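Uncharacterized protein (Escherichia coli O157:H7, PDB 4ZV9) is of unknown function but belongs to the dienelactone hydrolase family of alpha/beta-hydrolases and is therefore probably a hydrolase. Local coordinates at residues A167-D177 against V197-H208. Residues are numbered along the deposited sequence; the frame is centred on the assembly and turned at random.
Sequences APLLLHFAELD and VYEAYIYPGVNH
With CG swung anti to the backbone N in both D177 (chi1 -173°) and H208 (chi1 -171°), the carboxylate and the imidazole meet where the chain runs on beyond each of the two strands. H208 ND1 donates to D177 OD2 at 2.8 Å; the oxygen lies in the ring plane, yet the ring reaches it from above the carboxylate plane, the two planes being 83° apart. Leading up to this pair, strands 169-174 and 198-203 run parallel, bonded from L169 N to V197 O through to E175 N on Y203 O. On the face carrying H172 and Y203, H172 ND1 and Y203 OH share a 2.8 Å hydrogen bond rim to rim; H172 NE2 is hydrogen-bonded to T230 OG1 and Y203 OH to R229 NH1, tying both rings to helix 220-237. L170 CD1 reaches the edge of the Y201 ring, 3.6 Å from CE2. On the other face F173 CB packs on I202 CG1, and the F173 ring meets W184 of helix 184-193. Past the strands, E175 extends over the type II turn from Y203 to V206, and its OE1 accepts the N-H of G205 at 2.7 Å, nearly straight. L176 N bonds V206 O at 3.0 Å, while A174 CB presses against the backbone of N207, so the two loops are held side by side. An acid after one C-terminal strand and a histidine after the next is the alpha/beta-hydrolase arrangement; with Cys130, modified here and probably the nucleophile as in dienelactone hydrolases, D177 and H208 would form the catalytic triad, the ND1-OD2 bond holding the imidazole's orientation.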
ATOM      1  N   ALA A 167     -14.196   3.815  -1.191  1.00 32.75           N
ATOM      2  CA  ALA A 167     -13.209   3.339  -2.145  1.00 32.86           C
ATOM      3  C   ALA A 167     -13.459   1.874  -2.508  1.00 33.47           C
ATOM      4  O   ALA A 167     -13.603   1.029  -1.619  1.00 32.07           O
ATOM      5  CB  ALA A 167     -11.809   3.469  -1.560  1.00 31.78           C
ATOM      6  N   PRO A 168     -13.492   1.572  -3.819  1.00 34.06           N
ATOM      7  CA  PRO A 168     -13.572   0.182  -4.273  1.00 34.95           C
ATOM      8  C   PRO A 168     -12.384  -0.618  -3.755  1.00 32.05           C
ATOM      9  O   PRO A 168     -11.241  -0.175  -3.899  1.00 29.56           O
ATOM     10  CB  PRO A 168     -13.513   0.303  -5.797  1.00 35.63           C
ATOM     11  CG  PRO A 168     -14.085   1.647  -6.078  1.00 38.02           C
ATOM     12  CD  PRO A 168     -13.634   2.521  -4.940  1.00 36.10           C
ATOM     13  N   LEU A 169     -12.671  -1.767  -3.155  1.00 31.89           N
ATOM     14  CA  LEU A 169     -11.655  -2.600  -2.491  1.00 33.37           C
ATOM     15  C   LEU A 169     -11.295  -3.843  -3.273  1.00 34.55           C
ATOM     16  O   LEU A 169     -12.186  -4.594  -3.697  1.00 34.92           O
ATOM     17  CB  LEU A 169     -12.190  -3.073  -1.143  1.00 35.50           C
ATOM     18  CG  LEU A 169     -12.206  -2.083   0.007  1.00 36.38           C
ATOM     19  CD1 LEU A 169     -13.118  -2.617   1.102  1.00 37.79           C
ATOM     20  CD2 LEU A 169     -10.794  -1.892   0.517  1.00 36.94           C
ATOM     21  N   LEU A 170     -10.001  -4.072  -3.445  1.00 32.44           N
ATOM     22  CA  LEU A 170      -9.506  -5.300  -4.048  1.00 33.97           C
ATOM     23  C   LEU A 170      -8.685  -5.954  -2.959  1.00 33.52           C
ATOM     24  O   LEU A 170      -7.624  -5.445  -2.597  1.00 34.55           O
ATOM     25  CB  LEU A 170      -8.652  -5.032  -5.291  1.00 33.60           C
ATOM     26  CG  LEU A 170      -7.950  -6.262  -5.877  1.00 35.65           C
ATOM     27  CD1 LEU A 170      -8.943  -7.328  -6.336  1.00 37.89           C
ATOM     28  CD2 LEU A 170      -7.056  -5.842  -7.028  1.00 35.42           C
ATOM     29  N   LEU A 171      -9.156  -7.087  -2.440  1.00 34.38           N
ATOM     30  CA  LEU A 171      -8.459  -7.744  -1.344  1.00 34.05           C
ATOM     31  C   LEU A 171      -7.796  -9.061  -1.768  1.00 36.75           C
ATOM     32  O   LEU A 171      -8.425  -9.912  -2.402  1.00 36.90           O
ATOM     33  CB  LEU A 171      -9.403  -7.994  -0.169  1.00 35.23           C
ATOM     34  CG  LEU A 171     -10.194  -6.764   0.296  1.00 35.24           C
ATOM     35  CD1 LEU A 171     -11.590  -6.761  -0.315  1.00 37.18           C
ATOM     36  CD2 LEU A 171     -10.320  -6.721   1.802  1.00 36.26           C
ATOM     37  N   HIS A 172      -6.521  -9.199  -1.428  1.00 33.88           N
ATOM     38  CA  HIS A 172      -5.768 -10.425  -1.718  1.00 35.65           C
ATOM     39  C   HIS A 172      -5.472 -11.160  -0.415  1.00 37.02           C
ATOM     40  O   HIS A 172      -4.843 -10.597   0.499  1.00 38.45           O
ATOM     41  CB  HIS A 172      -4.445 -10.095  -2.396  1.00 34.21           C
ATOM     42  CG  HIS A 172      -4.579  -9.260  -3.627  1.00 34.10           C
ATOM     43  ND1 HIS A 172      -5.038  -9.768  -4.825  1.00 36.25           N
ATOM     44  CD2 HIS A 172      -4.284  -7.958  -3.855  1.00 31.30           C
ATOM     45  CE1 HIS A 172      -5.032  -8.809  -5.735  1.00 35.66           C
ATOM     46  NE2 HIS A 172      -4.569  -7.702  -5.174  1.00 32.10           N
ATOM     47  N   PHE A 173      -5.906 -12.412  -0.325  1.00 38.19           N
ATOM     48  CA  PHE A 173      -5.669 -13.230   0.861  1.00 38.49           C
ATOM     49  C   PHE A 173      -4.923 -14.508   0.492  1.00 39.87           C
ATOM     50  O   PHE A 173      -5.119 -15.053  -0.588  1.00 37.57           O
ATOM     51  CB  PHE A 173      -6.984 -13.620   1.525  1.00 40.10           C
ATOM     52  CG  PHE A 173      -7.782 -12.460   2.041  1.00 40.65           C
ATOM     53  CD1 PHE A 173      -7.336 -11.722   3.128  1.00 40.18           C
ATOM     54  CD2 PHE A 173      -9.010 -12.147   1.481  1.00 41.29           C
ATOM     55  CE1 PHE A 173      -8.078 -10.664   3.621  1.00 40.01           C
ATOM     56  CE2 PHE A 173      -9.764 -11.102   1.982  1.00 41.26           C
ATOM     57  CZ  PHE A 173      -9.304 -10.361   3.053  1.00 39.89           C
ATOM     58  N   ALA A 174      -4.076 -14.977   1.402  1.00 38.42           N
ATOM     59  CA  ALA A 174      -3.364 -16.235   1.216  1.00 41.47           C
ATOM     60  C   ALA A 174      -4.135 -17.328   1.954  1.00 43.17           C
ATOM     61  O   ALA A 174      -4.519 -17.142   3.110  1.00 43.79           O
ATOM     62  CB  ALA A 174      -1.960 -16.120   1.758  1.00 41.41           C
ATOM     63  N   GLU A 175      -4.359 -18.460   1.297  1.00 49.09           N
ATOM     64  CA  GLU A 175      -5.125 -19.570   1.908  1.00 51.74           C
ATOM     65  C   GLU A 175      -4.608 -20.011   3.277  1.00 53.83           C
ATOM     66  O   GLU A 175      -5.392 -20.217   4.204  1.00 52.50           O
ATOM     67  CB  GLU A 175      -5.135 -20.791   0.998  1.00 55.85           C
ATOM     68  CG  GLU A 175      -6.025 -21.912   1.532  1.00 58.54           C
ATOM     69  CD  GLU A 175      -5.908 -23.218   0.768  1.00 63.76           C
ATOM     70  OE1 GLU A 175      -5.019 -23.364  -0.099  1.00 68.36           O
ATOM     71  OE2 GLU A 175      -6.705 -24.124   1.067  1.00 67.18           O
ATOM     72  N   LEU A 176      -3.290 -20.124   3.415  1.00 53.57           N
ATOM     73  CA  LEU A 176      -2.694 -20.599   4.661  1.00 56.35           C
ATOM     74  C   LEU A 176      -2.597 -19.547   5.781  1.00 55.60           C
ATOM     75  O   LEU A 176      -2.277 -19.886   6.923  1.00 59.25           O
ATOM     76  CB  LEU A 176      -1.305 -21.181   4.376  1.00 57.69           C
ATOM     77  CG  LEU A 176      -1.229 -22.300   3.325  1.00 60.09           C
ATOM     78  CD1 LEU A 176       0.216 -22.721   3.082  1.00 63.64           C
ATOM     79  CD2 LEU A 176      -2.062 -23.500   3.732  1.00 65.47           C
ATOM     80  N   ASP A 177      -2.905 -18.293   5.474  1.00 50.91           N
ATOM     81  CA  ASP A 177      -2.812 -17.178   6.433  1.00 50.70           C
ATOM     82  C   ASP A 177      -4.058 -17.113   7.330  1.00 51.39           C
ATOM     83  O   ASP A 177      -4.857 -16.158   7.261  1.00 51.07           O
ATOM     84  CB  ASP A 177      -2.637 -15.877   5.643  1.00 48.89           C
ATOM     85  CG  ASP A 177      -2.363 -14.660   6.514  1.00 50.47           C
ATOM     86  OD1 ASP A 177      -1.980 -14.810   7.686  1.00 52.59           O
ATOM     87  OD2 ASP A 177      -2.491 -13.527   6.001  1.00 50.58           O
ATOM     88  N   VAL A 197     -18.545  -1.874  -3.041  1.00 41.51           N
ATOM     89  CA  VAL A 197     -17.877  -2.405  -4.225  1.00 41.10           C
ATOM     90  C   VAL A 197     -16.584  -3.049  -3.768  1.00 39.85           C
ATOM     91  O   VAL A 197     -15.726  -2.376  -3.189  1.00 38.47           O
ATOM     92  CB  VAL A 197     -17.586  -1.284  -5.260  1.00 41.81           C
ATOM     93  CG1 VAL A 197     -16.746  -1.801  -6.429  1.00 42.05           C
ATOM     94  CG2 VAL A 197     -18.897  -0.691  -5.778  1.00 41.98           C
ATOM     95  N   TYR A 198     -16.435  -4.347  -4.021  1.00 41.75           N
ATOM     96  CA  TYR A 198     -15.204  -5.042  -3.678  1.00 40.24           C
ATOM     97  C   TYR A 198     -15.038  -6.307  -4.498  1.00 43.18           C
ATOM     98  O   TYR A 198     -15.999  -6.825  -5.060  1.00 40.50           O
ATOM     99  CB  TYR A 198     -15.189  -5.425  -2.190  1.00 39.87           C
ATOM    100  CG  TYR A 198     -16.049  -6.633  -1.875  1.00 42.91           C
ATOM    101  CD1 TYR A 198     -17.423  -6.508  -1.711  1.00 42.49           C
ATOM    102  CD2 TYR A 198     -15.494  -7.903  -1.774  1.00 42.47           C
ATOM    103  CE1 TYR A 198     -18.215  -7.609  -1.451  1.00 44.19           C
ATOM    104  CE2 TYR A 198     -16.283  -9.017  -1.505  1.00 43.51           C
ATOM    105  CZ  TYR A 198     -17.638  -8.860  -1.345  1.00 44.98           C
ATOM    106  OH  TYR A 198     -18.429  -9.959  -1.081  1.00 48.24           O
ATOM    107  N   GLU A 199     -13.798  -6.781  -4.572  1.00 40.57           N
ATOM    108  CA  GLU A 199     -13.491  -8.102  -5.125  1.00 44.82           C
ATOM    109  C   GLU A 199     -12.441  -8.675  -4.193  1.00 42.37           C
ATOM    110  O   GLU A 199     -11.535  -7.957  -3.763  1.00 35.24           O
ATOM    111  CB  GLU A 199     -12.948  -8.057  -6.555  1.00 48.15           C
ATOM    112  CG  GLU A 199     -13.982  -7.698  -7.606  1.00 55.03           C
ATOM    113  CD  GLU A 199     -13.441  -7.775  -9.025  1.00 59.02           C
ATOM    114  OE1 GLU A 199     -12.344  -8.337  -9.241  1.00 63.03           O
ATOM    115  OE2 GLU A 199     -14.128  -7.280  -9.941  1.00 67.12           O
ATOM    116  N   ALA A 200     -12.589  -9.950  -3.842  1.00 42.84           N
ATOM    117  CA  ALA A 200     -11.637 -10.589  -2.940  1.00 44.01           C
ATOM    118  C   ALA A 200     -11.193 -11.899  -3.535  1.00 45.18           C
ATOM    119  O   ALA A 200     -11.988 -12.618  -4.131  1.00 46.36           O
ATOM    120  CB  ALA A 200     -12.251 -10.812  -1.573  1.00 43.52           C
ATOM    121  N   TYR A 201      -9.908 -12.188  -3.392  1.00 43.90           N
ATOM    122  CA  TYR A 201      -9.337 -13.407  -3.932  1.00 47.88           C
ATOM    123  C   TYR A 201      -8.514 -14.110  -2.878  1.00 48.07           C
ATOM    124  O   TYR A 201      -7.720 -13.480  -2.168  1.00 46.94           O
ATOM    125  CB  TYR A 201      -8.468 -13.099  -5.150  1.00 46.61           C
ATOM    126  CG  TYR A 201      -9.261 -12.511  -6.278  1.00 46.17           C
ATOM    127  CD1 TYR A 201      -9.982 -13.334  -7.151  1.00 49.34           C
ATOM    128  CD2 TYR A 201      -9.324 -11.135  -6.462  1.00 46.30           C
ATOM    129  CE1 TYR A 201     -10.729 -12.793  -8.184  1.00 49.95           C
ATOM    130  CE2 TYR A 201     -10.059 -10.585  -7.497  1.00 46.23           C
ATOM    131  CZ  TYR A 201     -10.764 -11.415  -8.348  1.00 51.11           C
ATOM    132  OH  TYR A 201     -11.508 -10.869  -9.361  1.00 51.09           O
ATOM    133  N   ILE A 202      -8.727 -15.416  -2.771  1.00 49.05           N
ATOM    134  CA  ILE A 202      -7.960 -16.248  -1.865  1.00 49.49           C
ATOM    135  C   ILE A 202      -7.061 -17.104  -2.749  1.00 50.51           C
ATOM    136  O   ILE A 202      -7.549 -17.884  -3.555  1.00 53.63           O
ATOM    137  CB  ILE A 202      -8.875 -17.111  -0.983  1.00 53.88           C
ATOM    138  CG1 ILE A 202      -9.761 -16.197  -0.141  1.00 53.40           C
ATOM    139  CG2 ILE A 202      -8.049 -18.005  -0.069  1.00 55.70           C
ATOM    140  CD1 ILE A 202     -10.906 -16.908   0.544  1.00 57.65           C
ATOM    141  N   TYR A 203      -5.750 -16.965  -2.571  1.00 46.49           N
ATOM    142  CA  TYR A 203      -4.772 -17.660  -3.397  1.00 47.43           C
ATOM    143  C   TYR A 203      -4.457 -19.009  -2.754  1.00 48.99           C
ATOM    144  O   TYR A 203      -3.981 -19.048  -1.616  1.00 47.11           O
ATOM    145  CB  TYR A 203      -3.525 -16.772  -3.582  1.00 46.33           C
ATOM    146  CG  TYR A 203      -3.881 -15.497  -4.321  1.00 43.60           C
ATOM    147  CD1 TYR A 203      -4.475 -14.432  -3.659  1.00 43.02           C
ATOM    148  CD2 TYR A 203      -3.693 -15.386  -5.701  1.00 43.86           C
ATOM    149  CE1 TYR A 203      -4.845 -13.282  -4.338  1.00 41.74           C
ATOM    150  CE2 TYR A 203      -4.057 -14.239  -6.389  1.00 42.74           C
ATOM    151  CZ  TYR A 203      -4.631 -13.188  -5.705  1.00 40.71           C
ATOM    152  OH  TYR A 203      -5.012 -12.041  -6.377  1.00 39.73           O
ATOM    153  N   PRO A 204      -4.752 -20.121  -3.465  1.00 52.01           N
ATOM    154  CA  PRO A 204      -4.552 -21.437  -2.848  1.00 53.22           C
ATOM    155  C   PRO A 204      -3.098 -21.847  -2.649  1.00 51.99           C
ATOM    156  O   PRO A 204      -2.216 -21.435  -3.397  1.00 52.15           O
ATOM    157  CB  PRO A 204      -5.238 -22.401  -3.827  1.00 56.66           C
ATOM    158  CG  PRO A 204      -5.199 -21.706  -5.142  1.00 56.28           C
ATOM    159  CD  PRO A 204      -5.228 -20.227  -4.858  1.00 52.76           C
ATOM    160  N   GLY A 205      -2.861 -22.603  -1.582  1.00 54.67           N
ATOM    161  CA  GLY A 205      -1.553 -23.183  -1.300  1.00 53.82           C
ATOM    162  C   GLY A 205      -0.413 -22.244  -0.954  1.00 52.23           C
ATOM    163  O   GLY A 205       0.733 -22.676  -0.929  1.00 50.67           O
ATOM    164  N   VAL A 206      -0.706 -20.974  -0.681  1.00 48.77           N
ATOM    165  CA  VAL A 206       0.341 -20.019  -0.323  1.00 46.07           C
ATOM    166  C   VAL A 206       0.022 -19.374   1.011  1.00 46.78           C
ATOM    167  O   VAL A 206      -1.112 -19.439   1.510  1.00 49.46           O
ATOM    168  CB  VAL A 206       0.544 -18.919  -1.392  1.00 44.67           C
ATOM    169  CG1 VAL A 206       0.972 -19.537  -2.712  1.00 45.38           C
ATOM    170  CG2 VAL A 206      -0.720 -18.082  -1.577  1.00 44.27           C
ATOM    171  N   ASN A 207       1.026 -18.714   1.567  1.00 47.90           N
ATOM    172  CA  ASN A 207       0.892 -18.061   2.848  1.00 50.54           C
ATOM    173  C   ASN A 207       1.079 -16.559   2.725  1.00 44.90           C
ATOM    174  O   ASN A 207       1.387 -16.020   1.670  1.00 43.40           O
ATOM    175  CB  ASN A 207       1.942 -18.638   3.805  1.00 53.40           C
ATOM    176  CG  ASN A 207       1.410 -18.828   5.215  1.00 59.87           C
ATOM    177  OD1 ASN A 207       0.583 -18.050   5.709  1.00 55.26           O
ATOM    178  ND2 ASN A 207       1.840 -19.910   5.851  1.00 65.74           N
ATOM    179  N   HIS A 208       0.848 -15.874   3.825  1.00 44.95           N
ATOM    180  CA  HIS A 208       1.086 -14.448   3.943  1.00 45.99           C
ATOM    181  C   HIS A 208       2.470 -14.129   3.421  1.00 42.43           C
ATOM    182  O   HIS A 208       3.393 -14.928   3.605  1.00 39.66           O
ATOM    183  CB  HIS A 208       1.064 -14.272   5.463  1.00 47.71           C
ATOM    184  CG  HIS A 208       1.074 -12.873   5.986  1.00 53.77           C
ATOM    185  ND1 HIS A 208      -0.048 -12.241   6.493  1.00 52.77           N
ATOM    186  CD2 HIS A 208       2.111 -12.040   6.220  1.00 54.04           C
ATOM    187  CE1 HIS A 208       0.295 -11.046   6.943  1.00 53.79           C
ATOM    188  NE2 HIS A 208       1.597 -10.899   6.779  1.00 52.41           N
TER
HETATM  189  O   HOH W   1     -15.980  -0.327  -1.143  1.00 30.79           O